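Local coordinates for protein quinone oxidoreductase (Coxiella burnetii, PDB 3TQH) that binds NADPH and probably uses it to reduce quinones, as a member of the medium-chain dehydrogenase/reductase superfamily, at residues 140-143 with 144-148; 166-169 with 170-173; 204-208 with 209-213. All coordinates share one frame; numbering follows the deposited sequence.

Contact 1: 140-143 with 144-148. With NDP (NADPH dihydro-nicotinamide-adenine-dinucleotide phosphate), chain B.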
# COMPACT_ATOMS: atom_id res chain seq x y z
N THR A 140 5.67 0.80 -1.91
CA THR A 140 5.69 -0.60 -2.30
C THR A 140 5.90 -0.74 -3.81
O THR A 140 6.77 -1.48 -4.26
CB THR A 140 4.42 -1.34 -1.88
OG1 THR A 140 4.18 -1.14 -0.48
CG2 THR A 140 4.56 -2.83 -2.15
N ALA A 141 5.11 -0.01 -4.59
CA ALA A 141 5.25 -0.02 -6.04
C ALA A 141 6.70 0.25 -6.43
O ALA A 141 7.29 -0.51 -7.19
CB ALA A 141 4.33 1.02 -6.66
N LEU A 142 7.28 1.32 -5.88
CA LEU A 142 8.63 1.74 -6.26
C LEU A 142 9.69 0.71 -5.86
O LEU A 142 10.55 0.34 -6.67
CB LEU A 142 8.96 3.09 -5.61
CG LEU A 142 10.22 3.82 -6.07
CD1 LEU A 142 10.26 3.99 -7.60
CD2 LEU A 142 10.32 5.17 -5.37
N GLN A 143 9.63 0.26 -4.62
CA GLN A 143 10.62 -0.68 -4.10
C GLN A 143 10.52 -2.06 -4.75
O GLN A 143 11.53 -2.76 -4.85
CB GLN A 143 10.50 -0.77 -2.58
CG GLN A 143 10.93 0.52 -1.89
CD GLN A 143 10.56 0.56 -0.42
OE1 GLN A 143 10.15 -0.44 0.17
NE2 GLN A 143 10.71 1.73 0.19
N ALA A 144 9.33 -2.43 -5.23
CA ALA A 144 9.16 -3.66 -5.99
C ALA A 144 9.85 -3.53 -7.35
O ALA A 144 10.59 -4.43 -7.77
CB ALA A 144 7.70 -3.99 -6.17
N LEU A 145 9.61 -2.42 -8.04
CA LEU A 145 10.25 -2.17 -9.32
C LEU A 145 11.77 -2.11 -9.18
O LEU A 145 12.48 -2.61 -10.06
CB LEU A 145 9.70 -0.89 -9.97
CG LEU A 145 8.26 -1.02 -10.51
CD1 LEU A 145 7.69 0.32 -10.94
CD2 LEU A 145 8.20 -2.03 -11.67
N ASN A 146 12.26 -1.50 -8.09
CA ASN A 146 13.71 -1.44 -7.80
C ASN A 146 14.31 -2.82 -7.49
O ASN A 146 15.40 -3.14 -7.94
CB ASN A 146 14.01 -0.51 -6.63
CG ASN A 146 13.87 0.97 -6.97
OD1 ASN A 146 13.66 1.36 -8.13
ND2 ASN A 146 13.98 1.81 -5.95
N GLN A 147 13.61 -3.62 -6.69
CA GLN A 147 14.06 -4.99 -6.42
C GLN A 147 14.21 -5.80 -7.73
O GLN A 147 15.15 -6.59 -7.88
CB GLN A 147 13.10 -5.69 -5.45
CG GLN A 147 13.48 -7.12 -5.09
CD GLN A 147 14.76 -7.20 -4.26
OE1 GLN A 147 15.85 -7.47 -4.79
NE2 GLN A 147 14.63 -6.96 -2.96
N ALA A 148 13.29 -5.58 -8.67
CA ALA A 148 13.34 -6.21 -10.00
C ALA A 148 14.37 -5.58 -10.95
O ALA A 148 14.57 -6.09 -12.05
CB ALA A 148 11.97 -6.18 -10.65
PA NDP B . -5.75 -4.04 -3.66
O1A NDP B . -6.87 -4.52 -2.82
O2A NDP B . -5.78 -2.57 -3.80
O5B NDP B . -5.83 -4.70 -5.11
C5B NDP B . -7.09 -4.86 -5.74
C4B NDP B . -6.90 -5.23 -7.20
O4B NDP B . -6.56 -6.60 -7.30
C3B NDP B . -8.15 -5.04 -8.06
O3B NDP B . -7.97 -3.92 -8.91
C2B NDP B . -8.30 -6.34 -8.84
O2B NDP B . -8.44 -6.13 -10.23
C1B NDP B . -7.00 -7.07 -8.55
N9A NDP B . -7.12 -8.53 -8.50
C8A NDP B . -7.84 -9.27 -7.59
N7A NDP B . -7.66 -10.58 -7.87
C5A NDP B . -6.84 -10.69 -8.93
C6A NDP B . -6.34 -11.79 -9.61
N6A NDP B . -6.69 -13.01 -9.22
N1A NDP B . -5.50 -11.61 -10.68
C2A NDP B . -5.15 -10.33 -11.07
N3A NDP B . -5.64 -9.23 -10.39
C4A NDP B . -6.48 -9.41 -9.33
O3 NDP B . -4.34 -4.54 -3.06
PN NDP B . -2.96 -3.70 -3.00
O1N NDP B . -3.07 -2.67 -1.95
O2N NDP B . -2.50 -3.30 -4.34
O5D NDP B . -1.99 -4.86 -2.46
C5D NDP B . -1.85 -6.10 -3.12
C4D NDP B . -1.21 -7.12 -2.19
O4D NDP B . 0.08 -6.69 -1.81
C3D NDP B . -2.03 -7.30 -0.92
O3D NDP B . -2.14 -8.67 -0.63
C2D NDP B . -1.23 -6.56 0.14
O2D NDP B . -1.42 -7.10 1.44
C1D NDP B . 0.20 -6.69 -0.39
N1N NDP B . 1.13 -5.63 0.04
C2N NDP B . 2.34 -6.02 0.57
C3N NDP B . 3.26 -5.10 1.06
C7N NDP B . 4.58 -5.55 1.64
O7N NDP B . 5.47 -4.57 2.13
N7N NDP B . 4.88 -6.85 1.68
C4N NDP B . 2.91 -3.64 1.01
C5N NDP B . 1.59 -3.28 0.42
C6N NDP B . 0.76 -4.30 -0.04
P2B NDP B . -9.85 -6.39 -10.97
O1X NDP B . -9.77 -5.81 -12.36
O2X NDP B . -10.97 -5.72 -10.22
O3X NDP B . -10.15 -7.87 -11.08

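Contact 2: 166-169 with 170-173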
# COMPACT_ATOMS: atom_id res chain seq x y z
N GLY A 166 -0.76 -1.57 -7.63
CA GLY A 166 -0.66 -1.82 -9.07
C GLY A 166 -0.72 -0.58 -9.94
O GLY A 166 0.16 -0.37 -10.78
N HIS A 167 -1.74 0.25 -9.75
CA HIS A 167 -1.96 1.40 -10.63
C HIS A 167 -0.82 2.40 -10.56
O HIS A 167 -0.55 3.10 -11.55
CB HIS A 167 -3.33 2.07 -10.36
CG HIS A 167 -3.34 3.07 -9.25
ND1 HIS A 167 -3.30 2.71 -7.91
CD2 HIS A 167 -3.45 4.42 -9.26
CE1 HIS A 167 -3.36 3.80 -7.16
NE2 HIS A 167 -3.45 4.85 -7.96
N LEU A 168 -0.13 2.44 -9.42
CA LEU A 168 1.06 3.27 -9.26
C LEU A 168 2.26 2.62 -9.95
O LEU A 168 3.01 3.29 -10.66
CB LEU A 168 1.35 3.52 -7.78
CG LEU A 168 0.34 4.43 -7.06
CD1 LEU A 168 0.66 4.58 -5.58
CD2 LEU A 168 0.27 5.80 -7.73
N ALA A 169 2.42 1.31 -9.72
CA ALA A 169 3.51 0.52 -10.30
C ALA A 169 3.50 0.61 -11.82
O ALA A 169 4.54 0.81 -12.45
CB ALA A 169 3.42 -0.93 -9.85
N ILE A 170 2.32 0.46 -12.41
CA ILE A 170 2.16 0.62 -13.85
C ILE A 170 2.67 1.97 -14.34
O ILE A 170 3.38 2.04 -15.34
CB ILE A 170 0.69 0.48 -14.28
CG1 ILE A 170 0.25 -0.99 -14.16
CG2 ILE A 170 0.50 1.01 -15.72
CD1 ILE A 170 -1.23 -1.21 -14.41
N GLN A 171 2.31 3.03 -13.64
CA GLN A 171 2.72 4.37 -14.05
C GLN A 171 4.23 4.53 -13.88
O GLN A 171 4.90 5.05 -14.76
CB GLN A 171 2.01 5.44 -13.24
CG GLN A 171 0.54 5.48 -13.48
CD GLN A 171 -0.14 6.45 -12.54
OE1 GLN A 171 -0.13 7.65 -12.78
NE2 GLN A 171 -0.72 5.93 -11.45
N LEU A 172 4.73 4.08 -12.74
CA LEU A 172 6.16 4.13 -12.46
C LEU A 172 6.97 3.29 -13.44
O LEU A 172 8.03 3.71 -13.89
CB LEU A 172 6.46 3.72 -11.01
CG LEU A 172 6.02 4.76 -9.96
CD1 LEU A 172 6.12 4.18 -8.54
CD2 LEU A 172 6.82 6.05 -10.08
N ALA A 173 6.45 2.11 -13.80
CA ALA A 173 7.12 1.24 -14.78
C ALA A 173 7.16 1.86 -16.18
O ALA A 173 8.15 1.71 -16.89
CB ALA A 173 6.44 -0.12 -14.83

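Contact 3: 204-208 with 209-213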
# COMPACT_ATOMS: atom_id res chain seq x y z
N HIS A 204 -9.96 -13.50 -16.20
CA HIS A 204 -11.15 -14.36 -16.07
C HIS A 204 -11.40 -15.19 -17.32
O HIS A 204 -12.04 -16.23 -17.26
CB HIS A 204 -12.40 -13.53 -15.80
CG HIS A 204 -12.31 -12.68 -14.58
ND1 HIS A 204 -11.98 -13.19 -13.34
CD2 HIS A 204 -12.51 -11.35 -14.40
CE1 HIS A 204 -11.97 -12.21 -12.45
NE2 HIS A 204 -12.29 -11.08 -13.07
N GLU A 205 -10.89 -14.71 -18.46
CA GLU A 205 -11.27 -15.26 -19.76
C GLU A 205 -10.37 -16.43 -20.16
O GLU A 205 -10.83 -17.37 -20.80
CB GLU A 205 -11.21 -14.15 -20.81
CG GLU A 205 -12.24 -14.27 -21.91
CD GLU A 205 -12.41 -12.98 -22.73
OE1 GLU A 205 -11.51 -12.10 -22.66
OE2 GLU A 205 -13.45 -12.86 -23.43
N GLU A 206 -9.09 -16.36 -19.80
CA GLU A 206 -8.15 -17.45 -20.04
C GLU A 206 -6.95 -17.36 -19.09
O GLU A 206 -6.74 -16.34 -18.44
CB GLU A 206 -7.64 -17.43 -21.49
CG GLU A 206 -6.70 -16.25 -21.81
CD GLU A 206 -6.05 -16.34 -23.19
OE1 GLU A 206 -6.20 -17.39 -23.88
OE2 GLU A 206 -5.39 -15.35 -23.59
N ASP A 207 -6.18 -18.44 -19.04
CA ASP A 207 -4.91 -18.49 -18.33
C ASP A 207 -4.05 -17.34 -18.83
O ASP A 207 -3.79 -17.22 -20.03
CB ASP A 207 -4.24 -19.85 -18.57
CG ASP A 207 -2.84 -19.96 -17.96
OD1 ASP A 207 -2.47 -19.16 -17.07
OD2 ASP A 207 -2.10 -20.89 -18.39
N PHE A 208 -3.62 -16.47 -17.92
CA PHE A 208 -2.86 -15.28 -18.30
C PHE A 208 -1.56 -15.63 -19.01
O PHE A 208 -1.08 -14.84 -19.83
CB PHE A 208 -2.58 -14.37 -17.09
CG PHE A 208 -1.60 -14.94 -16.11
CD1 PHE A 208 -0.23 -14.73 -16.28
CD2 PHE A 208 -2.04 -15.68 -15.02
CE1 PHE A 208 0.69 -15.26 -15.39
CE2 PHE A 208 -1.13 -16.20 -14.12
CZ PHE A 208 0.24 -16.00 -14.30
N LEU A 209 -0.99 -16.80 -18.71
CA LEU A 209 0.23 -17.24 -19.38
C LEU A 209 0.03 -17.35 -20.90
O LEU A 209 0.91 -16.98 -21.67
CB LEU A 209 0.70 -18.60 -18.84
CG LEU A 209 1.23 -18.63 -17.40
CD1 LEU A 209 1.66 -20.04 -17.03
CD2 LEU A 209 2.39 -17.65 -17.21
N LEU A 210 -1.14 -17.84 -21.31
CA LEU A 210 -1.45 -18.03 -22.73
C LEU A 210 -1.51 -16.70 -23.49
O LEU A 210 -1.21 -16.66 -24.67
CB LEU A 210 -2.78 -18.76 -22.90
CG LEU A 210 -2.83 -20.20 -22.37
CD1 LEU A 210 -4.25 -20.74 -22.47
CD2 LEU A 210 -1.86 -21.10 -23.12
N ALA A 211 -1.89 -15.64 -22.79
CA ALA A 211 -1.99 -14.31 -23.39
C ALA A 211 -0.62 -13.63 -23.55
O ALA A 211 -0.50 -12.67 -24.31
CB ALA A 211 -2.92 -13.44 -22.55
N ILE A 212 0.39 -14.12 -22.83
CA ILE A 212 1.73 -13.52 -22.88
C ILE A 212 2.57 -14.13 -24.00
O ILE A 212 2.92 -15.31 -23.96
CB ILE A 212 2.45 -13.63 -21.52
CG1 ILE A 212 1.73 -12.76 -20.48
CG2 ILE A 212 3.91 -13.22 -21.63
CD1 ILE A 212 2.32 -12.84 -19.11
N SER A 213 2.91 -13.30 -24.98
CA SER A 213 3.58 -13.74 -26.22
C SER A 213 5.01 -14.20 -26.01
O SER A 213 5.44 -15.18 -26.62
CB SER A 213 3.60 -12.60 -27.24
OG SER A 213 2.31 -12.33 -27.75

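Contact 1: 140-143 with 144-148
Four successive i to i+4 backbone bonds join 140-143 to 144-148 in the last turns of helix 135-147, beginning with Ala-144 N to Thr-140 O at 2.9 Å and ending with Gln-147 N to Gln-143 O, also 2.9 Å. Side chains of the second segment lean back on the carbonyls one turn earlier. Ala-144 CB rests 3.3 Å from Thr-140 O, and Leu-145 CG lies 3.5 Å from Ala-141 O, close beside the backbone bond that oxygen accepts. Asn-146 folds its amide back likewise, CG 3.4 Å from Leu-142 O. The side chain of Gln-147 touches Gln-143 O through CB, because CG, anti to the backbone N (chi1 -179°), carries the amide away. Gln-143 also sends its amide outward, NE2 bonding to Gln-269 O and Glu-274 OE1. At the NADPH end of the segment the side chain of Thr-140 touches the nicotinamide, OG1 being 3.2 Å from C4N and CG2 3.7 Å from the same carbon. OG1 is hydrogen-bonded to Thr-136 O within the helix. The helix thus presents a hydroxyl and a methyl to C4N, the hydride-carrying carbon of NADPH, while the carbonyls of 140-143 are engaged by amides one turn on.

Contact 2: 166-169 with 170-173
Gln-171 reaches back one turn to His-167 and grips its carbonyl: NE2 donates to His-167 O at 2.8 Å. The bond is nearly straight, and the oxygen lies almost in the plane of the amide, yet the donor stands well above the carbonyl plane, 49° out of it. CG beside the backbone N (chi1 -66°), with the chain extended beyond it, carries the amide back toward the preceding turn. The imidazole of His-167 runs alongside, pointing the same way, with its plane 32° from that of the amide and CD2 3.8 Å from Gln-171 NE2. Both ends are tied down beyond the helix turn: His-167 ND1 pairs with Gly-163 O and NE2 with Glu-290 N, while Gln-171 OE1 takes Arg-288 N. The tight part is the backbone ladder, where Ile-170 N meets Gly-166 O at 2.8 Å and Ala-173 N meets Ala-169 O at 2.7 Å. Ile-170 CG1 is 3.4 Å from Gly-166 O, the oxygen its own N bonds. Side chains meet more loosely: Leu-168 CD2 only brushes Gln-171 NE2 at 3.9 Å. No solvent side exists here, since all eight residues are buried; Leu-168, Ala-169 and Leu-172 pack on helix 135-147, and Ile-170 and Ala-173 on strand 179-184. Gly-166, probably the last glycine of a GxGxxG motif, lies about 5 Å from NADPH, and Gly-164 just before it bonds the cofactor through its amide. This is the dinucleotide-binding helix of a Rossmann fold, the crossover of the beta-alpha-beta unit from strand 155-158 to strand 179-184.

Contact 3: 204-208 with 209-213
Phe-208 O is shared by two amides, both weakly bonded: Ala-211 N at 3.2 Å and Ile-212 N at 3.4 Å, the latter with an angle of only 125°. A further weak bond runs from Leu-210 N to Asp-207 O at 3.0 Å. Asp-207 is the N-cap of this short turn of helix; its carboxylate caps the first turn, OD1 accepting weakly from Leu-209 N at 3.2 Å. CG is anti to the backbone N (chi1 175°), which sets the carboxylate beside Leu-209, whose CB is 3.6 Å from OD2. The capped turn follows strand 199-202, the edge strand of the parallel Rossmann sheet, and leads into strand 216-221. Phe-208, the one buried residue of the contact, supplies its apolar side. Its CG sits between the backbone N and the carbonyl carbon (chi1 70°), leaving the ring alongside Leu-209, whose CG lies over one face in a CH-pi contact, 4.3 Å from the centroid and displaced toward the rim. Leu-209 CD2 presses on CE1 of Phe-208 at 3.5 Å, while Ile-212 CD1 approaches the ring at its edge. Beyond the turn, His-159 meets the Phe-208 ring edge-to-face, and Ile-201 and Leu-157 pack against it. On the exposed side, Glu-206 stretches its chain over the turn until OE2 is 3.3 Å from Ala-211 CB, with OE1 beside Leu-210 CB.

How the contacts relate
Contacts 1 and 2 are buried and touch: Leu-145 CD1 of contact 1 packs 3.5 Å from Ala-169 O of contact 2, and their centres are about 10 Å apart. They belong to neighbouring helices, 135-147 and 164-175, both reaching toward NADPH, one by the nicotinamide and the other by the glycine-rich start of its helix. Contact 3 lies at the surface, its centre about 24 Å from that of contact 1 and 21 Å from that of contact 2. The chemistry follows the setting: backbone bonds hold both buried helices, with a side-chain amide of contact 2 taking one of the carbonyls, whereas the surface turn combines weak, shared bonds with an aspartate cap and an inward-facing phenylalanine.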